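Local atomic coordinates of mandelate racemase/muconate lactonizing enzyme (Roseovarius nubinhibens, PDB entry 2QDD), a protein that is of unknown specific function but, as a magnesium-binding enolase superfamily member, probably catalyses reactions that begin with proton abstraction beside a substrate carboxylate. Residues V135-S140 and R318-L323; R162-I168 and G190-D196. One frame throughout, in Å; residues are numbered along the deposited sequence.

Contact 1 (V135-S140 and R318-L323); sequences VPINSS and RLASWL
How the (β/α)7β barrel of the enolase superfamily closes on itself is illustrated where Pro136, Ile137 and Asn138 of the first barrel strand meet Ala320, Ser321 and Trp322 of an extended loop that follows helix 300-311. The loop is not a regular strand, yet Leu319 bonds through its backbone to Met291 on its other flank, so that segment 318-323 links the last parallel strand, 290-293, to the first. A single β bridge, Ile137 with Ser321, makes the join. Ser321 N gives a hydrogen bond to Pro136 O (2.8 Å), lying in the carbonyl plane, and Asn138 N returns one to Ser321 O (2.9 Å). The latter oxygen also takes a CA-H contact from Ile137. Asn138 ND2 lies 3.0 Å from Ser321 O, too poorly angled to bond, and its amide plane stands only 25° from the Trp322 ring.

Toward helix 300-311 the seam is largely apolar. Ile137 starts out pointing away, but its chain folds back at chi2 (-51°) and crosses Leu323, so that Ile137 CD1 lies 3.9 Å from Leu323 CD1. Leu323 rests in turn on Leu307 of the helix. Cutting Ile137 back to an alanine removes CG1, CG2 and CD1 and is likely to open a gap beside both Leu323 methyls and let that side chain shift. Earlier in the strand, Val135 CG1 sits 3.5 Å from Ser321 OG, whose hydrogen bond goes to Ile293 O, while the aliphatic CD of Arg318 packs on the same valine.

Ala320 CB touches Asn138 CB at 3.9 Å, and towards the strand's C-terminal end Trp322 presents its ring edge to Ser140, NE1 making a weak, bent hydrogen bond to Ser140 OG at 3.4 Å (131°).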
loop_
_atom_site.group_PDB
_atom_site.type_symbol
_atom_site.label_atom_id
_atom_site.label_comp_id
_atom_site.label_asym_id
_atom_site.label_seq_id
_atom_site.Cartn_x
_atom_site.Cartn_y
_atom_site.Cartn_z
ATOM N N VAL A 135 -6.055 -28.059 30.772
ATOM C CA VAL A 135 -6.005 -27.666 29.369
ATOM C C VAL A 135 -6.546 -28.821 28.529
ATOM O O VAL A 135 -6.061 -29.946 28.654
ATOM C CB VAL A 135 -4.553 -27.288 28.933
ATOM C CG1 VAL A 135 -4.493 -26.943 27.444
ATOM C CG2 VAL A 135 -4.034 -26.110 29.760
ATOM N N PRO A 136 -7.560 -28.546 27.679
ATOM C CA PRO A 136 -8.087 -29.542 26.739
ATOM C C PRO A 136 -7.004 -30.108 25.822
ATOM O O PRO A 136 -6.110 -29.380 25.386
ATOM C CB PRO A 136 -9.113 -28.747 25.926
ATOM C CG PRO A 136 -9.528 -27.650 26.824
ATOM C CD PRO A 136 -8.278 -27.264 27.559
ATOM N N ILE A 137 -7.080 -31.410 25.570
ATOM C CA ILE A 137 -6.107 -32.113 24.753
ATOM C C ILE A 137 -6.809 -32.526 23.472
ATOM O O ILE A 137 -7.925 -33.040 23.522
ATOM C CB ILE A 137 -5.531 -33.366 25.494
ATOM C CG1 ILE A 137 -4.891 -32.972 26.831
ATOM C CG2 ILE A 137 -4.520 -34.127 24.625
ATOM C CD1 ILE A 137 -3.878 -31.822 26.748
ATOM N N ASN A 138 -6.175 -32.287 22.327
ATOM C CA ASN A 138 -6.758 -32.724 21.061
ATOM C C ASN A 138 -6.334 -34.117 20.583
ATOM O O ASN A 138 -5.213 -34.558 20.831
ATOM C CB ASN A 138 -6.624 -31.657 19.961
ATOM C CG ASN A 138 -5.207 -31.497 19.465
ATOM O OD1 ASN A 138 -4.766 -32.207 18.559
ATOM N ND2 ASN A 138 -4.484 -30.551 20.048
ATOM N N SER A 139 -7.251 -34.802 19.903
ATOM C CA SER A 139 -6.961 -36.079 19.256
ATOM C C SER A 139 -6.275 -35.895 17.910
ATOM O O SER A 139 -6.350 -34.822 17.306
ATOM C CB SER A 139 -8.247 -36.878 19.060
ATOM O OG SER A 139 -9.090 -36.273 18.095
ATOM N N SER A 140 -5.617 -36.953 17.444
ATOM C CA SER A 140 -5.029 -36.985 16.110
ATOM C C SER A 140 -5.737 -38.014 15.247
ATOM O O SER A 140 -5.696 -39.213 15.535
ATOM C CB SER A 140 -3.542 -37.307 16.191
ATOM O OG SER A 140 -2.895 -36.453 17.115
ATOM N N ARG A 318 -6.630 -19.305 24.401
ATOM C CA ARG A 318 -6.057 -20.637 24.496
ATOM C C ARG A 318 -6.960 -21.644 23.801
ATOM O O ARG A 318 -8.165 -21.682 24.046
ATOM C CB ARG A 318 -5.829 -21.015 25.960
ATOM C CG ARG A 318 -5.118 -22.350 26.181
ATOM C CD ARG A 318 -5.674 -23.050 27.412
ATOM N NE ARG A 318 -5.555 -22.200 28.596
ATOM C CZ ARG A 318 -6.545 -21.919 29.437
ATOM N NH1 ARG A 318 -6.317 -21.126 30.475
ATOM N NH2 ARG A 318 -7.756 -22.433 29.253
ATOM N N LEU A 319 -6.374 -22.448 22.921
ATOM C CA LEU A 319 -7.065 -23.606 22.360
ATOM C C LEU A 319 -6.450 -24.900 22.904
ATOM O O LEU A 319 -5.635 -24.850 23.824
ATOM C CB LEU A 319 -7.027 -23.559 20.827
ATOM C CG LEU A 319 -7.731 -22.376 20.151
ATOM C CD1 LEU A 319 -7.189 -22.173 18.747
ATOM C CD2 LEU A 319 -9.234 -22.567 20.117
ATOM N N ALA A 320 -6.845 -26.041 22.340
ATOM C CA ALA A 320 -6.362 -27.352 22.782
ATOM C C ALA A 320 -4.847 -27.538 22.631
ATOM O O ALA A 320 -4.231 -26.983 21.726
ATOM C CB ALA A 320 -7.108 -28.460 22.061
ATOM N N SER A 321 -4.256 -28.306 23.541
ATOM C CA SER A 321 -2.864 -28.725 23.425
ATOM C C SER A 321 -2.772 -30.134 22.856
ATOM O O SER A 321 -3.729 -30.901 22.906
ATOM C CB SER A 321 -2.166 -28.667 24.782
ATOM O OG SER A 321 -1.881 -27.331 25.157
ATOM N N TRP A 322 -1.613 -30.456 22.301
ATOM C CA TRP A 322 -1.271 -31.811 21.901
ATOM C C TRP A 322 -0.229 -32.326 22.889
ATOM O O TRP A 322 0.638 -31.571 23.340
ATOM C CB TRP A 322 -0.711 -31.773 20.481
ATOM C CG TRP A 322 -0.299 -33.081 19.890
ATOM C CD1 TRP A 322 -1.115 -34.075 19.450
ATOM C CD2 TRP A 322 1.044 -33.518 19.631
ATOM N NE1 TRP A 322 -0.368 -35.114 18.947
ATOM C CE2 TRP A 322 0.962 -34.795 19.044
ATOM C CE3 TRP A 322 2.309 -32.954 19.849
ATOM C CZ2 TRP A 322 2.096 -35.523 18.667
ATOM C CZ3 TRP A 322 3.437 -33.674 19.468
ATOM C CH2 TRP A 322 3.321 -34.947 18.887
ATOM N N LEU A 323 -0.329 -33.602 23.246
ATOM C CA LEU A 323 0.677 -34.240 24.091
ATOM C C LEU A 323 1.509 -35.217 23.271
ATOM O O LEU A 323 0.985 -36.198 22.735
ATOM C CB LEU A 323 0.012 -34.953 25.275
ATOM C CG LEU A 323 -0.132 -34.265 26.642
ATOM C CD1 LEU A 323 -0.131 -32.738 26.593
ATOM C CD2 LEU A 323 -1.365 -34.793 27.366
#

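Contact 2 (R162-I168 and G190-D196)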
loop_
_atom_site.group_PDB
_atom_site.type_symbol
_atom_site.label_atom_id
_atom_site.label_comp_id
_atom_site.label_asym_id
_atom_site.label_seq_id
_atom_site.Cartn_x
_atom_site.Cartn_y
_atom_site.Cartn_z
ATOM N N ARG A 162 -12.531 -33.822 22.859
ATOM C CA ARG A 162 -13.568 -32.930 22.332
ATOM C C ARG A 162 -13.033 -32.011 21.232
ATOM O O ARG A 162 -13.792 -31.273 20.612
ATOM C CB ARG A 162 -14.194 -32.097 23.453
ATOM C CG ARG A 162 -14.689 -32.910 24.634
ATOM C CD ARG A 162 -15.641 -32.116 25.500
ATOM N NE ARG A 162 -17.034 -32.428 25.189
ATOM C CZ ARG A 162 -17.891 -31.575 24.640
ATOM N NH1 ARG A 162 -17.506 -30.341 24.334
ATOM N NH2 ARG A 162 -19.139 -31.957 24.399
ATOM N N THR A 163 -11.723 -32.055 21.006
ATOM C CA THR A 163 -11.093 -31.331 19.909
ATOM C C THR A 163 -10.281 -32.326 19.089
ATOM O O THR A 163 -9.635 -33.212 19.640
ATOM C CB THR A 163 -10.195 -30.182 20.424
ATOM O OG1 THR A 163 -10.888 -29.457 21.445
ATOM C CG2 THR A 163 -9.837 -29.209 19.292
ATOM N N HIS A 164 -10.350 -32.193 17.768
ATOM C CA HIS A 164 -9.797 -33.186 16.859
ATOM C C HIS A 164 -8.971 -32.514 15.767
ATOM O O HIS A 164 -9.428 -31.575 15.114
ATOM C CB HIS A 164 -10.914 -34.037 16.237
ATOM C CG HIS A 164 -11.888 -34.575 17.238
ATOM N ND1 HIS A 164 -11.576 -35.600 18.104
ATOM C CD2 HIS A 164 -13.160 -34.211 17.529
ATOM C CE1 HIS A 164 -12.616 -35.853 18.877
ATOM N NE2 HIS A 164 -13.590 -35.026 18.547
ATOM N N SER A 165 -7.749 -33.004 15.588
ATOM C CA SER A 165 -6.910 -32.614 14.470
ATOM C C SER A 165 -7.030 -33.665 13.371
ATOM O O SER A 165 -6.429 -34.734 13.458
ATOM C CB SER A 165 -5.456 -32.479 14.929
ATOM O OG SER A 165 -4.720 -31.650 14.054
ATOM N N ALA A 166 -7.823 -33.355 12.348
ATOM C CA ALA A 166 -7.978 -34.222 11.187
ATOM C C ALA A 166 -6.894 -33.945 10.151
ATOM O O ALA A 166 -6.767 -32.827 9.649
ATOM C CB ALA A 166 -9.360 -34.049 10.580
ATOM N N LYS A 167 -6.112 -34.971 9.838
ATOM C CA LYS A 167 -4.958 -34.824 8.954
ATOM C C LYS A 167 -5.369 -35.060 7.501
ATOM O O LYS A 167 -5.716 -36.178 7.115
ATOM C CB LYS A 167 -3.832 -35.778 9.364
ATOM C CG LYS A 167 -3.548 -35.828 10.856
ATOM C CD LYS A 167 -2.614 -34.718 11.301
ATOM C CE LYS A 167 -2.688 -34.521 12.811
ATOM N NZ LYS A 167 -1.851 -33.370 13.257
ATOM N N ILE A 168 -5.350 -33.992 6.708
ATOM C CA ILE A 168 -5.687 -34.058 5.287
ATOM C C ILE A 168 -4.501 -33.576 4.448
ATOM O O ILE A 168 -3.423 -33.315 4.987
ATOM C CB ILE A 168 -6.961 -33.241 4.952
ATOM C CG1 ILE A 168 -6.796 -31.779 5.376
ATOM C CG2 ILE A 168 -8.200 -33.873 5.596
ATOM C CD1 ILE A 168 -7.702 -30.830 4.650
ATOM N N GLY A 190 -20.831 -30.114 20.206
ATOM C CA GLY A 190 -19.863 -29.486 21.112
ATOM C C GLY A 190 -18.406 -29.701 20.728
ATOM O O GLY A 190 -17.511 -29.038 21.258
ATOM N N HIS A 191 -18.176 -30.629 19.801
ATOM C CA HIS A 191 -16.829 -31.012 19.385
ATOM C C HIS A 191 -16.285 -30.068 18.305
ATOM O O HIS A 191 -17.062 -29.447 17.572
ATOM C CB HIS A 191 -16.815 -32.464 18.887
ATOM C CG HIS A 191 -17.019 -33.482 19.970
ATOM N ND1 HIS A 191 -16.073 -34.434 20.284
ATOM C CD2 HIS A 191 -18.063 -33.702 20.804
ATOM C CE1 HIS A 191 -16.523 -35.192 21.268
ATOM N NE2 HIS A 191 -17.727 -34.768 21.602
ATOM N N ARG A 192 -14.957 -29.958 18.224
ATOM C CA ARG A 192 -14.289 -29.065 17.262
ATOM C C ARG A 192 -13.281 -29.822 16.399
ATOM O O ARG A 192 -12.540 -30.664 16.907
ATOM C CB ARG A 192 -13.561 -27.916 17.975
ATOM C CG ARG A 192 -14.316 -27.265 19.126
ATOM C CD ARG A 192 -14.246 -25.755 19.050
ATOM N NE ARG A 192 -15.060 -25.237 17.954
ATOM C CZ ARG A 192 -14.727 -24.204 17.187
ATOM N NH1 ARG A 192 -13.586 -23.551 17.379
ATOM N NH2 ARG A 192 -15.543 -23.821 16.217
ATOM N N VAL A 193 -13.254 -29.511 15.102
ATOM C CA VAL A 193 -12.158 -29.931 14.225
ATOM C C VAL A 193 -11.222 -28.809 13.782
ATOM O O VAL A 193 -11.652 -27.685 13.513
ATOM C CB VAL A 193 -12.625 -30.734 12.982
ATOM C CG1 VAL A 193 -12.959 -32.159 13.365
ATOM C CG2 VAL A 193 -13.790 -30.059 12.277
ATOM N N THR A 194 -9.937 -29.142 13.723
ATOM C CA THR A 194 -8.958 -28.436 12.911
ATOM C C THR A 194 -8.545 -29.370 11.772
ATOM O O THR A 194 -8.200 -30.525 12.013
ATOM C CB THR A 194 -7.716 -28.050 13.770
ATOM O OG1 THR A 194 -8.123 -27.176 14.831
ATOM C CG2 THR A 194 -6.637 -27.351 12.937
ATOM N N PHE A 195 -8.593 -28.874 10.537
ATOM C CA PHE A 195 -8.030 -29.599 9.401
ATOM C C PHE A 195 -6.579 -29.226 9.187
ATOM O O PHE A 195 -6.271 -28.107 8.770
ATOM C CB PHE A 195 -8.850 -29.372 8.130
ATOM C CG PHE A 195 -10.245 -29.912 8.215
ATOM C CD1 PHE A 195 -11.309 -29.066 8.487
ATOM C CD2 PHE A 195 -10.492 -31.269 8.042
ATOM C CE1 PHE A 195 -12.605 -29.558 8.577
ATOM C CE2 PHE A 195 -11.782 -31.773 8.130
ATOM C CZ PHE A 195 -12.844 -30.917 8.400
ATOM N N ASP A 196 -5.696 -30.178 9.488
ATOM C CA ASP A 196 -4.250 -29.978 9.431
ATOM C C ASP A 196 -3.686 -30.545 8.129
ATOM O O ASP A 196 -3.724 -31.754 7.878
ATOM C CB ASP A 196 -3.573 -30.609 10.654
ATOM C CG ASP A 196 -2.060 -30.404 10.677
ATOM O OD1 ASP A 196 -1.532 -29.505 9.978
ATOM O OD2 ASP A 196 -1.387 -31.152 11.419
#
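His164 and His191 show how side chains can add a polar clasp to two paired parallel strands. From the strand, His164 CB packs against Val193 CG1 at 4.0 Å and lies near Arg192 O. With CG anti to the carbonyl carbon (chi1 -49°), the ring runs back towards the start of the strand: CD2 passes 3.7 Å from Arg192 O, ND1 hydrogen-bonds Ser139 OG of the preceding strand, and NE2 ends 3.1 Å from His191 ND1 in a hydrogen bond. The two imidazoles meet rim to rim, nearly coplanar (4°), so neither covers the other's face.

Between these strands the backbone bonds alternate, from Arg192 N to Arg162 O at one end to Ile168 N to Asp196 O at the other. On the opposite face from His164, Lys167 runs beside Asp196, and its NZ forms a salt bridge to Asp196 OD2 (2.9 Å), which receives it on its anti lone pair; Asp196 OD1 is held by Asn198 N. Ala166 CB and Ile168 CD1 instead pack on Phe195, beneath helix 173-185.

Strand 163-167, that helix and strand 192-196 form the β-α-β crossover typical of the enolase superfamily barrel, whose strand end here supplies the magnesium ligand Asp196.

How the contacts relate
Both contacts share one sheet, because strands 135-141 and 163-167 are neighbours in it, and their centres lie about 10 Å apart. Contact 1 closes the loop within which contact 2 is nested. Ser139 ties them: its OG reaches His164 ND1 at 2.6 Å and its O reaches Ser165 N at 2.9 Å. The histidine pair of contact 2 thus extends into the strand that contact 1 seals. Asp196 of contact 2 is a magnesium ligand, its side chain about 3 Å from that of Glu220, another ligand. From contact 1, the side chains of Ser140 and Asp196 are about 8 Å apart, those of Asn138 and Glu220 about 7 Å; no magnesium is modelled on this chain.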